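Local coordinates for actinorhodin polyketide putative beta-ketoacyl synthase 2 (PDB 1TQY), which is the chain length factor of actinorhodin biosynthesis, a ketosynthase-like subunit that partners the ketosynthase and is thought to influence the length of the polyketide chain, at residues M106-A111 and G150-R155; T85-A90 and I154-R159; G177-T182 and V190-V195; W143-N148 and A164-Q169. All coordinates share one frame; numbering follows the deposited sequence.

All four contacts lie in the N-terminal half of this thiolase-type fold. Contacts 1 and 2 have centres about 7 Å apart and both use helix 147-156, which packs on strand 106-111 in one and on helix 78-93 in the other. Contact 4, its centre about 12 Å from that of contact 1, holds the entry to the same helix against strand 163-166. Contact 3, its centre about 10 Å from that of contact 1, sets helix 171-185 against strand 189-196. Strands 163-166 and 189-196 run parallel to 106-111 as its neighbours. Along the chain contact 3 opens last, and contact 4 alternates with contacts 1 and 2. Helix 147-156 covers one face of strand 106-111 and helix 171-185 the other.

Contact 1 (M106-A111 and G150-R155); sequences MGVVTA and GQISIR
With V108 CG1 anti to its own nitrogen (chi1 178°), while in I152 chi1 of -70° sets CG1 beside the backbone N and leaves CG2 anti to it, the two branched side chains meet methyl against methyl. The CG2 methyl of I152 stands at 4.0 Å from V108 CG2 and at the same distance from V108 CG1, so it sits against the fork of the valine, and the two side chains cross obliquely. I152 CB follows behind, 4.1 Å from V108 CG1. The other branch of the isoleucine is extended at its second torsion and carries CD1 along the strand, to 4.3 Å from T110 CG2. V108 CG2 also comes to 4.3 Å from S153 CA, so part of its cover is helix backbone. This is the packing of a helix on one face of a sheet in the thiolase fold: the axes of the short segments approach to 8.5 Å and run nearly antiparallel, at 158°. V108 and T110 face helix 147-156, while V109 and A111, on the reverse of the strand, touch helix 171-185. The polar atoms at the margin are engaged by other groups: T110 OG1 is hydrogen-bonded to T149 OG1 just before the helical segment, and S153 OG to the backbone oxygen of M158. Beyond I152 the layer continues to A87 of helix 78-93.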
loop_
_atom_site.group_PDB
_atom_site.type_symbol
_atom_site.label_atom_id
_atom_site.label_comp_id
_atom_site.label_asym_id
_atom_site.label_seq_id
_atom_site.Cartn_x
_atom_site.Cartn_y
_atom_site.Cartn_z
ATOM N N MET B 106 8.330 13.914 11.359
ATOM C CA MET B 106 8.902 12.629 10.981
ATOM C C MET B 106 7.848 11.704 10.395
ATOM O O MET B 106 6.867 11.354 11.057
ATOM C CB MET B 106 9.565 11.973 12.185
ATOM C CG MET B 106 10.721 12.785 12.735
ATOM S SD MET B 106 11.476 11.974 14.151
ATOM C CE MET B 106 10.277 12.363 15.458
ATOM N N GLY B 107 8.060 11.307 9.144
ATOM C CA GLY B 107 7.118 10.421 8.480
ATOM C C GLY B 107 7.701 9.052 8.179
ATOM O O GLY B 107 8.906 8.838 8.303
ATOM N N VAL B 108 6.842 8.121 7.784
ATOM C CA VAL B 108 7.290 6.775 7.463
ATOM C C VAL B 108 6.559 6.235 6.237
ATOM O O VAL B 108 5.331 6.109 6.233
ATOM C CB VAL B 108 7.079 5.804 8.660
ATOM C CG1 VAL B 108 7.513 4.391 8.277
ATOM C CG2 VAL B 108 7.902 6.269 9.864
ATOM N N VAL B 109 7.320 5.936 5.186
ATOM C CA VAL B 109 6.756 5.406 3.947
ATOM C C VAL B 109 7.479 4.125 3.544
ATOM O O VAL B 109 8.658 4.153 3.198
ATOM C CB VAL B 109 6.887 6.412 2.793
ATOM C CG1 VAL B 109 6.157 5.865 1.568
ATOM C CG2 VAL B 109 6.316 7.755 3.206
ATOM N N THR B 110 6.763 3.005 3.594
ATOM C CA THR B 110 7.344 1.717 3.232
ATOM C C THR B 110 6.557 1.007 2.165
ATOM O O THR B 110 5.406 1.346 1.906
ATOM C CB THR B 110 7.362 0.734 4.421
ATOM O OG1 THR B 110 6.011 0.492 4.843
ATOM C CG2 THR B 110 8.199 1.279 5.572
ATOM N N ALA B 111 7.185 0.021 1.539
ATOM C CA ALA B 111 6.484 -0.793 0.555
ATOM C C ALA B 111 6.460 -2.191 1.187
ATOM O O ALA B 111 7.365 -2.545 1.940
ATOM C CB ALA B 111 7.241 -0.814 -0.768
ATOM N N GLY B 150 3.477 1.145 10.488
ATOM C CA GLY B 150 2.948 1.365 11.820
ATOM C C GLY B 150 3.900 1.006 12.951
ATOM O O GLY B 150 3.943 1.705 13.963
ATOM N N GLN B 151 4.658 -0.078 12.801
ATOM C CA GLN B 151 5.593 -0.488 13.846
ATOM C C GLN B 151 6.793 0.444 13.900
ATOM O O GLN B 151 7.281 0.777 14.980
ATOM C CB GLN B 151 6.070 -1.933 13.631
ATOM C CG GLN B 151 5.009 -3.013 13.869
ATOM C CD GLN B 151 4.660 -3.222 15.345
ATOM O OE1 GLN B 151 3.985 -4.192 15.699
ATOM N NE2 GLN B 151 5.117 -2.317 16.206
ATOM N N ILE B 152 7.286 0.869 12.740
ATOM C CA ILE B 152 8.422 1.784 12.729
ATOM C C ILE B 152 7.961 3.114 13.351
ATOM O O ILE B 152 8.666 3.710 14.174
ATOM C CB ILE B 152 8.945 1.984 11.287
ATOM C CG1 ILE B 152 9.618 0.681 10.815
ATOM C CG2 ILE B 152 9.918 3.137 11.229
ATOM C CD1 ILE B 152 10.054 0.685 9.360
ATOM N N SER B 153 6.761 3.547 12.977
ATOM C CA SER B 153 6.166 4.791 13.483
ATOM C C SER B 153 6.093 4.820 15.014
ATOM O O SER B 153 6.557 5.762 15.658
ATOM C CB SER B 153 4.756 4.954 12.900
ATOM O OG SER B 153 3.966 5.834 13.683
ATOM N N ILE B 154 5.491 3.779 15.578
ATOM C CA ILE B 154 5.325 3.648 17.020
ATOM C C ILE B 154 6.647 3.558 17.773
ATOM O O ILE B 154 6.818 4.177 18.824
ATOM C CB ILE B 154 4.500 2.389 17.351
ATOM C CG1 ILE B 154 3.092 2.541 16.786
ATOM C CG2 ILE B 154 4.449 2.161 18.861
ATOM C CD1 ILE B 154 2.256 1.317 16.949
ATOM N N ARG B 155 7.585 2.790 17.237
ATOM C CA ARG B 155 8.851 2.627 17.914
ATOM C C ARG B 155 9.693 3.893 17.974
ATOM O O ARG B 155 10.495 4.057 18.890
ATOM C CB ARG B 155 9.681 1.519 17.268
ATOM C CG ARG B 155 10.695 0.950 18.237
ATOM C CD ARG B 155 11.817 0.263 17.519
ATOM N NE ARG B 155 12.736 -0.401 18.433
ATOM C CZ ARG B 155 13.840 -1.020 18.033
ATOM N NH1 ARG B 155 14.150 -1.047 16.744
ATOM N NH2 ARG B 155 14.630 -1.616 18.917
#

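Contact 2 (T85-A90 and I154-R159); sequences TAADWA and IRHGMR
D88 of helix 78-93 touches both R155 and H156 across from it. Its CB lies 3.7 Å from NH1 of R155, an oblique approach to the guanidinium. Its OD1 comes to the edge of the H156 ring, near the ring plane, at 4.0 Å from CE1. Carboxylate and imidazole planes are only 11° apart, although the two side chains as a whole cross at about a right angle. A87 CB completes this shell, 4.5 Å from H156 NE2. Opposite charges are close without a salt bridge: D88 OD1 is 4.5 Å from R155 NH1 but well out of the guanidinium plane, and no N-H points at it, so any attraction would be purely electrostatic. Helices 78-93 and 147-156 lie side by side over one face of the sheet in the thiolase fold, and here the join is partly exposed and partly polar. In the next shell, R155 reaches across because its chain is extended from CG to NE; it also rests on P69. R155 CB sits 4.0 Å above one face of the H156 ring, toward the rim, while L91 of helix 78-93 packs against the same histidine. Behind A87 comes I241 of strand 238-246. G157, with phi 64°, is the first residue to leave the helical conformation, and from there M158 turns back to pack on M106 and V108.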
loop_
_atom_site.group_PDB
_atom_site.type_symbol
_atom_site.label_atom_id
_atom_site.label_comp_id
_atom_site.label_asym_id
_atom_site.label_seq_id
_atom_site.Cartn_x
_atom_site.Cartn_y
_atom_site.Cartn_z
ATOM N N THR B 85 14.894 -3.555 12.599
ATOM C CA THR B 85 16.329 -3.554 12.828
ATOM C C THR B 85 16.979 -2.616 11.836
ATOM O O THR B 85 17.848 -1.809 12.185
ATOM C CB THR B 85 16.911 -4.951 12.640
ATOM O OG1 THR B 85 16.251 -5.859 13.525
ATOM C CG2 THR B 85 18.401 -4.953 12.915
ATOM N N ALA B 86 16.537 -2.734 10.589
ATOM C CA ALA B 86 17.028 -1.900 9.504
ATOM C C ALA B 86 16.727 -0.441 9.827
ATOM O O ALA B 86 17.616 0.408 9.766
ATOM C CB ALA B 86 16.345 -2.300 8.199
ATOM N N ALA B 87 15.476 -0.158 10.182
ATOM C CA ALA B 87 15.070 1.205 10.495
ATOM C C ALA B 87 15.913 1.822 11.608
ATOM O O ALA B 87 16.381 2.949 11.480
ATOM C CB ALA B 87 13.589 1.242 10.865
ATOM N N ASP B 88 16.115 1.085 12.694
ATOM C CA ASP B 88 16.903 1.612 13.805
ATOM C C ASP B 88 18.317 1.968 13.356
ATOM O O ASP B 88 18.809 3.069 13.638
ATOM C CB ASP B 88 16.950 0.602 14.954
ATOM C CG ASP B 88 17.747 1.111 16.141
ATOM O OD1 ASP B 88 17.328 2.115 16.761
ATOM O OD2 ASP B 88 18.799 0.506 16.456
ATOM N N TRP B 89 18.966 1.040 12.652
ATOM C CA TRP B 89 20.327 1.254 12.139
ATOM C C TRP B 89 20.421 2.462 11.209
ATOM O O TRP B 89 21.423 3.183 11.212
ATOM C CB TRP B 89 20.832 0.006 11.384
ATOM C CG TRP B 89 21.181 -1.143 12.279
ATOM C CD1 TRP B 89 21.386 -1.094 13.629
ATOM C CD2 TRP B 89 21.392 -2.511 11.890
ATOM N NE1 TRP B 89 21.707 -2.344 14.105
ATOM C CE2 TRP B 89 21.719 -3.232 13.063
ATOM C CE3 TRP B 89 21.335 -3.196 10.668
ATOM C CZ2 TRP B 89 21.991 -4.608 13.050
ATOM C CZ3 TRP B 89 21.606 -4.568 10.652
ATOM C CH2 TRP B 89 21.930 -5.258 11.840
ATOM N N ALA B 90 19.378 2.678 10.414
ATOM C CA ALA B 90 19.353 3.800 9.480
ATOM C C ALA B 90 19.290 5.136 10.231
ATOM O O ALA B 90 19.984 6.090 9.874
ATOM C CB ALA B 90 18.157 3.665 8.538
ATOM N N ILE B 154 5.491 3.779 15.578
ATOM C CA ILE B 154 5.325 3.648 17.020
ATOM C C ILE B 154 6.647 3.558 17.773
ATOM O O ILE B 154 6.818 4.177 18.824
ATOM C CB ILE B 154 4.500 2.389 17.351
ATOM C CG1 ILE B 154 3.092 2.541 16.786
ATOM C CG2 ILE B 154 4.449 2.161 18.861
ATOM C CD1 ILE B 154 2.256 1.317 16.949
ATOM N N ARG B 155 7.585 2.790 17.237
ATOM C CA ARG B 155 8.851 2.627 17.914
ATOM C C ARG B 155 9.693 3.893 17.974
ATOM O O ARG B 155 10.495 4.057 18.890
ATOM C CB ARG B 155 9.681 1.519 17.268
ATOM C CG ARG B 155 10.695 0.950 18.237
ATOM C CD ARG B 155 11.817 0.263 17.519
ATOM N NE ARG B 155 12.736 -0.401 18.433
ATOM C CZ ARG B 155 13.840 -1.020 18.033
ATOM N NH1 ARG B 155 14.150 -1.047 16.744
ATOM N NH2 ARG B 155 14.630 -1.616 18.917
ATOM N N HIS B 156 9.528 4.794 17.015
ATOM C CA HIS B 156 10.341 5.999 17.038
ATOM C C HIS B 156 9.552 7.268 17.317
ATOM O O HIS B 156 10.107 8.365 17.327
ATOM C CB HIS B 156 11.122 6.095 15.727
ATOM C CG HIS B 156 11.983 4.898 15.475
ATOM N ND1 HIS B 156 13.150 4.661 16.170
ATOM C CD2 HIS B 156 11.799 3.819 14.676
ATOM C CE1 HIS B 156 13.645 3.487 15.815
ATOM N NE2 HIS B 156 12.843 2.956 14.910
ATOM N N GLY B 157 8.259 7.107 17.574
ATOM C CA GLY B 157 7.417 8.251 17.865
ATOM C C GLY B 157 7.301 9.210 16.700
ATOM O O GLY B 157 7.323 10.433 16.871
ATOM N N MET B 158 7.174 8.651 15.500
ATOM C CA MET B 158 7.040 9.464 14.294
ATOM C C MET B 158 5.554 9.620 13.999
ATOM O O MET B 158 4.859 8.628 13.831
ATOM C CB MET B 158 7.778 8.791 13.135
ATOM C CG MET B 158 9.260 8.688 13.408
ATOM S SD MET B 158 10.239 8.057 12.043
ATOM C CE MET B 158 11.880 8.027 12.838
ATOM N N ARG B 159 5.072 10.861 13.948
ATOM C CA ARG B 159 3.649 11.109 13.737
ATOM C C ARG B 159 3.253 11.846 12.467
ATOM O O ARG B 159 2.069 12.099 12.242
ATOM C CB ARG B 159 3.083 11.857 14.945
ATOM C CG ARG B 159 3.320 11.120 16.252
ATOM C CD ARG B 159 2.364 11.555 17.342
ATOM N NE ARG B 159 2.458 10.633 18.469
ATOM C CZ ARG B 159 3.461 10.622 19.339
ATOM N NH1 ARG B 159 4.451 11.497 19.222
ATOM N NH2 ARG B 159 3.489 9.710 20.296
#

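Contact 3 (G177-T182 and V190-V195); sequences GHARRT and VVSGGV
V190 and A179 form the tightest pair between strand 189-196 and helix 171-185. At its root, V190 CB is 4.2 Å from the CB of A179. From there CG1, anti to the backbone N (chi1 172°), passes beside A179 and lies 3.4 Å from A179 CB, closer than two carbons usually pack; the same methyl is 4.0 Å from A179 CA. The other methyl, CG2, is directed along the helix toward its later residues and reaches T182 CG2 at 4.3 Å, and I183 of the same helix also packs on this valine. A179 CB therefore sits in a small notch, with V190 as one wall and S192 as the other: S192 CB and S192 OG are each at 3.8 Å from it. An alanine methyl fits where the two backbones come this near, the segment axes approaching to 8.6 Å at 169° between directions. The helix belongs to the buried central layer of the thiolase fold, where it precedes the strand it packs on and runs nearly antiparallel to it. S192 does more than fill space, since its hydroxyl, although beside an alanine methyl, is hydrogen-bonded to the backbone oxygen of V109 on the adjacent strand and weakly to that of A175. A179 itself also touches L244 of strand 238-246, the antiparallel neighbour of strand 189-196.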
loop_
_atom_site.group_PDB
_atom_site.type_symbol
_atom_site.label_atom_id
_atom_site.label_comp_id
_atom_site.label_asym_id
_atom_site.label_seq_id
_atom_site.Cartn_x
_atom_site.Cartn_y
_atom_site.Cartn_z
ATOM N N GLY B 177 10.081 7.195 -3.749
ATOM C CA GLY B 177 9.615 8.342 -4.502
ATOM C C GLY B 177 8.478 9.006 -3.743
ATOM O O GLY B 177 8.315 10.231 -3.768
ATOM N N HIS B 178 7.681 8.190 -3.058
ATOM C CA HIS B 178 6.541 8.697 -2.288
ATOM C C HIS B 178 7.054 9.540 -1.114
ATOM O O HIS B 178 6.451 10.551 -0.733
ATOM C CB HIS B 178 5.690 7.524 -1.776
ATOM C CG HIS B 178 4.405 7.937 -1.122
ATOM N ND1 HIS B 178 3.167 7.567 -1.610
ATOM C CD2 HIS B 178 4.162 8.649 0.007
ATOM C CE1 HIS B 178 2.221 8.030 -0.810
ATOM N NE2 HIS B 178 2.797 8.690 0.180
ATOM N N ALA B 179 8.177 9.113 -0.548
ATOM C CA ALA B 179 8.780 9.838 0.557
ATOM C C ALA B 179 9.256 11.187 0.047
ATOM O O ALA B 179 9.039 12.223 0.684
ATOM C CB ALA B 179 9.950 9.061 1.127
ATOM N N ARG B 180 9.917 11.174 -1.105
ATOM C CA ARG B 180 10.421 12.415 -1.686
ATOM C C ARG B 180 9.298 13.436 -1.824
ATOM O O ARG B 180 9.490 14.611 -1.526
ATOM C CB ARG B 180 11.055 12.153 -3.056
ATOM C CG ARG B 180 11.410 13.417 -3.827
ATOM C CD ARG B 180 12.513 13.137 -4.831
ATOM N NE ARG B 180 12.788 14.268 -5.722
ATOM C CZ ARG B 180 12.173 14.480 -6.881
ATOM N NH1 ARG B 180 11.238 13.639 -7.304
ATOM N NH2 ARG B 180 12.508 15.528 -7.628
ATOM N N ARG B 181 8.130 12.980 -2.259
ATOM C CA ARG B 181 6.984 13.859 -2.433
ATOM C C ARG B 181 6.591 14.473 -1.094
ATOM O O ARG B 181 6.402 15.683 -0.971
ATOM C CB ARG B 181 5.805 13.065 -2.992
ATOM C CG ARG B 181 4.610 13.901 -3.413
ATOM C CD ARG B 181 3.562 13.041 -4.112
ATOM N NE ARG B 181 2.918 12.125 -3.175
ATOM C CZ ARG B 181 2.073 11.155 -3.518
ATOM N NH1 ARG B 181 1.758 10.955 -4.793
ATOM N NH2 ARG B 181 1.535 10.386 -2.576
ATOM N N THR B 182 6.479 13.614 -0.089
ATOM C CA THR B 182 6.098 14.027 1.250
ATOM C C THR B 182 7.062 15.073 1.828
ATOM O O THR B 182 6.636 16.127 2.321
ATOM C CB THR B 182 5.989 12.784 2.168
ATOM O OG1 THR B 182 5.052 11.873 1.587
ATOM C CG2 THR B 182 5.496 13.172 3.552
ATOM N N VAL B 190 11.861 11.655 6.626
ATOM C CA VAL B 190 10.997 10.545 6.274
ATOM C C VAL B 190 11.813 9.262 6.216
ATOM O O VAL B 190 12.859 9.195 5.559
ATOM C CB VAL B 190 10.307 10.782 4.909
ATOM C CG1 VAL B 190 9.570 9.516 4.481
ATOM C CG2 VAL B 190 9.321 11.946 5.016
ATOM N N VAL B 191 11.344 8.247 6.934
ATOM C CA VAL B 191 12.008 6.950 6.954
ATOM C C VAL B 191 11.321 6.145 5.861
ATOM O O VAL B 191 10.094 6.032 5.832
ATOM C CB VAL B 191 11.837 6.261 8.323
ATOM C CG1 VAL B 191 12.355 4.832 8.256
ATOM C CG2 VAL B 191 12.593 7.041 9.375
ATOM N N SER B 192 12.107 5.577 4.963
ATOM C CA SER B 192 11.511 4.884 3.833
ATOM C C SER B 192 12.286 3.656 3.421
ATOM O O SER B 192 13.499 3.567 3.614
ATOM C CB SER B 192 11.435 5.860 2.645
ATOM O OG SER B 192 10.633 5.351 1.596
ATOM N N GLY B 193 11.576 2.709 2.834
ATOM C CA GLY B 193 12.226 1.501 2.395
ATOM C C GLY B 193 11.237 0.370 2.342
ATOM O O GLY B 193 10.028 0.566 2.210
ATOM N N GLY B 194 11.776 -0.833 2.460
ATOM C CA GLY B 194 10.953 -2.018 2.424
ATOM C C GLY B 194 11.799 -3.225 2.749
ATOM O O GLY B 194 13.029 -3.218 2.616
ATOM N N VAL B 195 11.102 -4.259 3.189
ATOM C CA VAL B 195 11.694 -5.525 3.563
ATOM C C VAL B 195 10.614 -6.567 3.349
ATOM O O VAL B 195 9.459 -6.337 3.690
ATOM C CB VAL B 195 12.095 -5.542 5.061
ATOM C CG1 VAL B 195 12.473 -6.953 5.481
ATOM C CG2 VAL B 195 13.272 -4.603 5.308
#

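Contact 4 (W143-N148 and A164-Q169); sequences WFYAVN and ALVAEQ
Y145, A164 and V166 account for most of the surface buried between the entry to helix 147-156 and strand 163-166. V166 meets the base of the tyrosine: its CG2 methyl is 3.8 Å from Y145 CB and 3.9 Å from Y145 CG, then 4.1 Å from Y145 CD1. The approach to the ring is oblique, and the side chains cross at a slant. With chi1 at -54°, Y145 CG lies beside the backbone N, which leaves CB and the root of the ring facing that methyl. A164, two residues earlier on the strand, faces the same way and fits against backbone: its CB is 3.7 Å from A146 CA and 4.0 Å from Y145 O, with the A146 CB methyl a little farther. Y145 and A146 are the middle residues of a type I turn from F144 to V147, closed by V147 N to F144 O at 3.1 Å. The strand edge carries the sheet on into the partner subunit, as in the dimers of the thiolase fold: L165 and V166 pair antiparallel with a strand of the other protein. Past the strand, Q169 occupies the position held by the catalytic cysteine in ketosynthases, and Q169 N is hydrogen-bonded to E168 OE2 (2.8 Å, 174°), reaching it from above the carboxylate plane. Across the two segments there is no hydrogen bond, so they are held by close packing, mostly of carbon on carbon.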
loop_
_atom_site.group_PDB
_atom_site.type_symbol
_atom_site.label_atom_id
_atom_site.label_comp_id
_atom_site.label_asym_id
_atom_site.label_seq_id
_atom_site.Cartn_x
_atom_site.Cartn_y
_atom_site.Cartn_z
ATOM N N TRP B 143 0.114 -9.261 10.158
ATOM C CA TRP B 143 0.126 -9.637 8.747
ATOM C C TRP B 143 -0.113 -8.519 7.725
ATOM O O TRP B 143 0.616 -8.432 6.742
ATOM C CB TRP B 143 -0.921 -10.726 8.508
ATOM C CG TRP B 143 -1.213 -10.970 7.047
ATOM C CD1 TRP B 143 -0.343 -11.448 6.107
ATOM C CD2 TRP B 143 -2.440 -10.695 6.355
ATOM N NE1 TRP B 143 -0.952 -11.484 4.875
ATOM C CE2 TRP B 143 -2.238 -11.027 4.999
ATOM C CE3 TRP B 143 -3.689 -10.197 6.750
ATOM C CZ2 TRP B 143 -3.236 -10.877 4.029
ATOM C CZ3 TRP B 143 -4.685 -10.048 5.787
ATOM C CH2 TRP B 143 -4.448 -10.389 4.440
ATOM N N PHE B 144 -1.134 -7.688 7.953
ATOM C CA PHE B 144 -1.498 -6.639 7.003
ATOM C C PHE B 144 -0.308 -5.862 6.437
ATOM O O PHE B 144 0.739 -5.720 7.088
ATOM C CB PHE B 144 -2.631 -5.726 7.571
ATOM C CG PHE B 144 -2.178 -4.612 8.501
ATOM C CD1 PHE B 144 -1.180 -4.814 9.452
ATOM C CD2 PHE B 144 -2.815 -3.364 8.453
ATOM C CE1 PHE B 144 -0.818 -3.781 10.353
ATOM C CE2 PHE B 144 -2.469 -2.328 9.341
ATOM C CZ PHE B 144 -1.468 -2.535 10.293
ATOM N N TYR B 145 -0.460 -5.403 5.198
ATOM C CA TYR B 145 0.617 -4.722 4.487
ATOM C C TYR B 145 1.184 -3.471 5.135
ATOM O O TYR B 145 2.356 -3.169 4.964
ATOM C CB TYR B 145 0.159 -4.464 3.052
ATOM C CG TYR B 145 -0.293 -5.766 2.419
ATOM C CD1 TYR B 145 0.636 -6.731 2.013
ATOM C CD2 TYR B 145 -1.645 -6.111 2.392
ATOM C CE1 TYR B 145 0.228 -8.009 1.615
ATOM C CE2 TYR B 145 -2.063 -7.386 1.999
ATOM C CZ TYR B 145 -1.116 -8.331 1.620
ATOM O OH TYR B 145 -1.523 -9.606 1.307
ATOM N N ALA B 146 0.367 -2.758 5.901
ATOM C CA ALA B 146 0.835 -1.550 6.568
ATOM C C ALA B 146 1.706 -1.824 7.797
ATOM O O ALA B 146 2.356 -0.911 8.297
ATOM C CB ALA B 146 -0.355 -0.701 6.986
ATOM N N VAL B 147 1.743 -3.070 8.262
ATOM C CA VAL B 147 2.476 -3.404 9.484
ATOM C C VAL B 147 3.822 -2.728 9.723
ATOM O O VAL B 147 4.021 -2.118 10.775
ATOM C CB VAL B 147 2.636 -4.962 9.671
ATOM C CG1 VAL B 147 3.508 -5.573 8.561
ATOM C CG2 VAL B 147 3.237 -5.248 11.042
ATOM N N ASN B 148 4.736 -2.789 8.763
ATOM C CA ASN B 148 6.041 -2.177 8.980
ATOM C C ASN B 148 6.055 -0.659 9.106
ATOM O O ASN B 148 6.948 -0.088 9.738
ATOM C CB ASN B 148 7.016 -2.645 7.913
ATOM C CG ASN B 148 7.103 -4.143 7.868
ATOM O OD1 ASN B 148 7.046 -4.799 8.916
ATOM N ND2 ASN B 148 7.225 -4.705 6.673
ATOM N N ALA B 164 1.941 3.091 3.264
ATOM C CA ALA B 164 2.427 1.759 2.908
ATOM C C ALA B 164 1.856 1.510 1.520
ATOM O O ALA B 164 0.669 1.732 1.277
ATOM C CB ALA B 164 1.919 0.705 3.891
ATOM N N LEU B 165 2.715 1.046 0.625
ATOM C CA LEU B 165 2.349 0.802 -0.757
ATOM C C LEU B 165 2.633 -0.644 -1.112
ATOM O O LEU B 165 3.470 -1.282 -0.483
ATOM C CB LEU B 165 3.189 1.706 -1.668
ATOM C CG LEU B 165 3.163 3.209 -1.398
ATOM C CD1 LEU B 165 4.054 3.943 -2.397
ATOM C CD2 LEU B 165 1.739 3.711 -1.502
ATOM N N VAL B 166 1.912 -1.162 -2.101
ATOM C CA VAL B 166 2.130 -2.520 -2.578
ATOM C C VAL B 166 2.165 -2.477 -4.108
ATOM O O VAL B 166 1.207 -2.037 -4.743
ATOM C CB VAL B 166 1.004 -3.504 -2.134
ATOM C CG1 VAL B 166 1.324 -4.905 -2.663
ATOM C CG2 VAL B 166 0.887 -3.546 -0.606
ATOM N N ALA B 167 3.277 -2.929 -4.685
ATOM C CA ALA B 167 3.482 -2.962 -6.138
ATOM C C ALA B 167 4.612 -3.952 -6.426
ATOM O O ALA B 167 5.549 -3.663 -7.176
ATOM C CB ALA B 167 3.863 -1.567 -6.651
ATOM N N GLU B 168 4.500 -5.128 -5.816
ATOM C CA GLU B 168 5.503 -6.181 -5.925
ATOM C C GLU B 168 6.904 -5.574 -5.803
ATOM O O GLU B 168 7.114 -4.713 -4.940
ATOM C CB GLU B 168 5.318 -6.961 -7.221
ATOM C CG GLU B 168 5.723 -8.419 -7.075
ATOM C CD GLU B 168 6.974 -8.737 -7.866
ATOM O OE1 GLU B 168 7.528 -9.836 -7.680
ATOM O OE2 GLU B 168 7.397 -7.878 -8.676
ATOM N N GLN B 169 7.858 -5.992 -6.633
ATOM C CA GLN B 169 9.239 -5.464 -6.540
ATOM C C GLN B 169 9.405 -4.002 -6.962
ATOM O O GLN B 169 10.470 -3.406 -6.783
ATOM C CB GLN B 169 10.222 -6.337 -7.350
ATOM C CG GLN B 169 11.708 -5.916 -7.189
ATOM C CD GLN B 169 12.608 -7.049 -6.686
ATOM O OE1 GLN B 169 12.126 -8.021 -6.099
ATOM N NE2 GLN B 169 13.920 -6.916 -6.899
#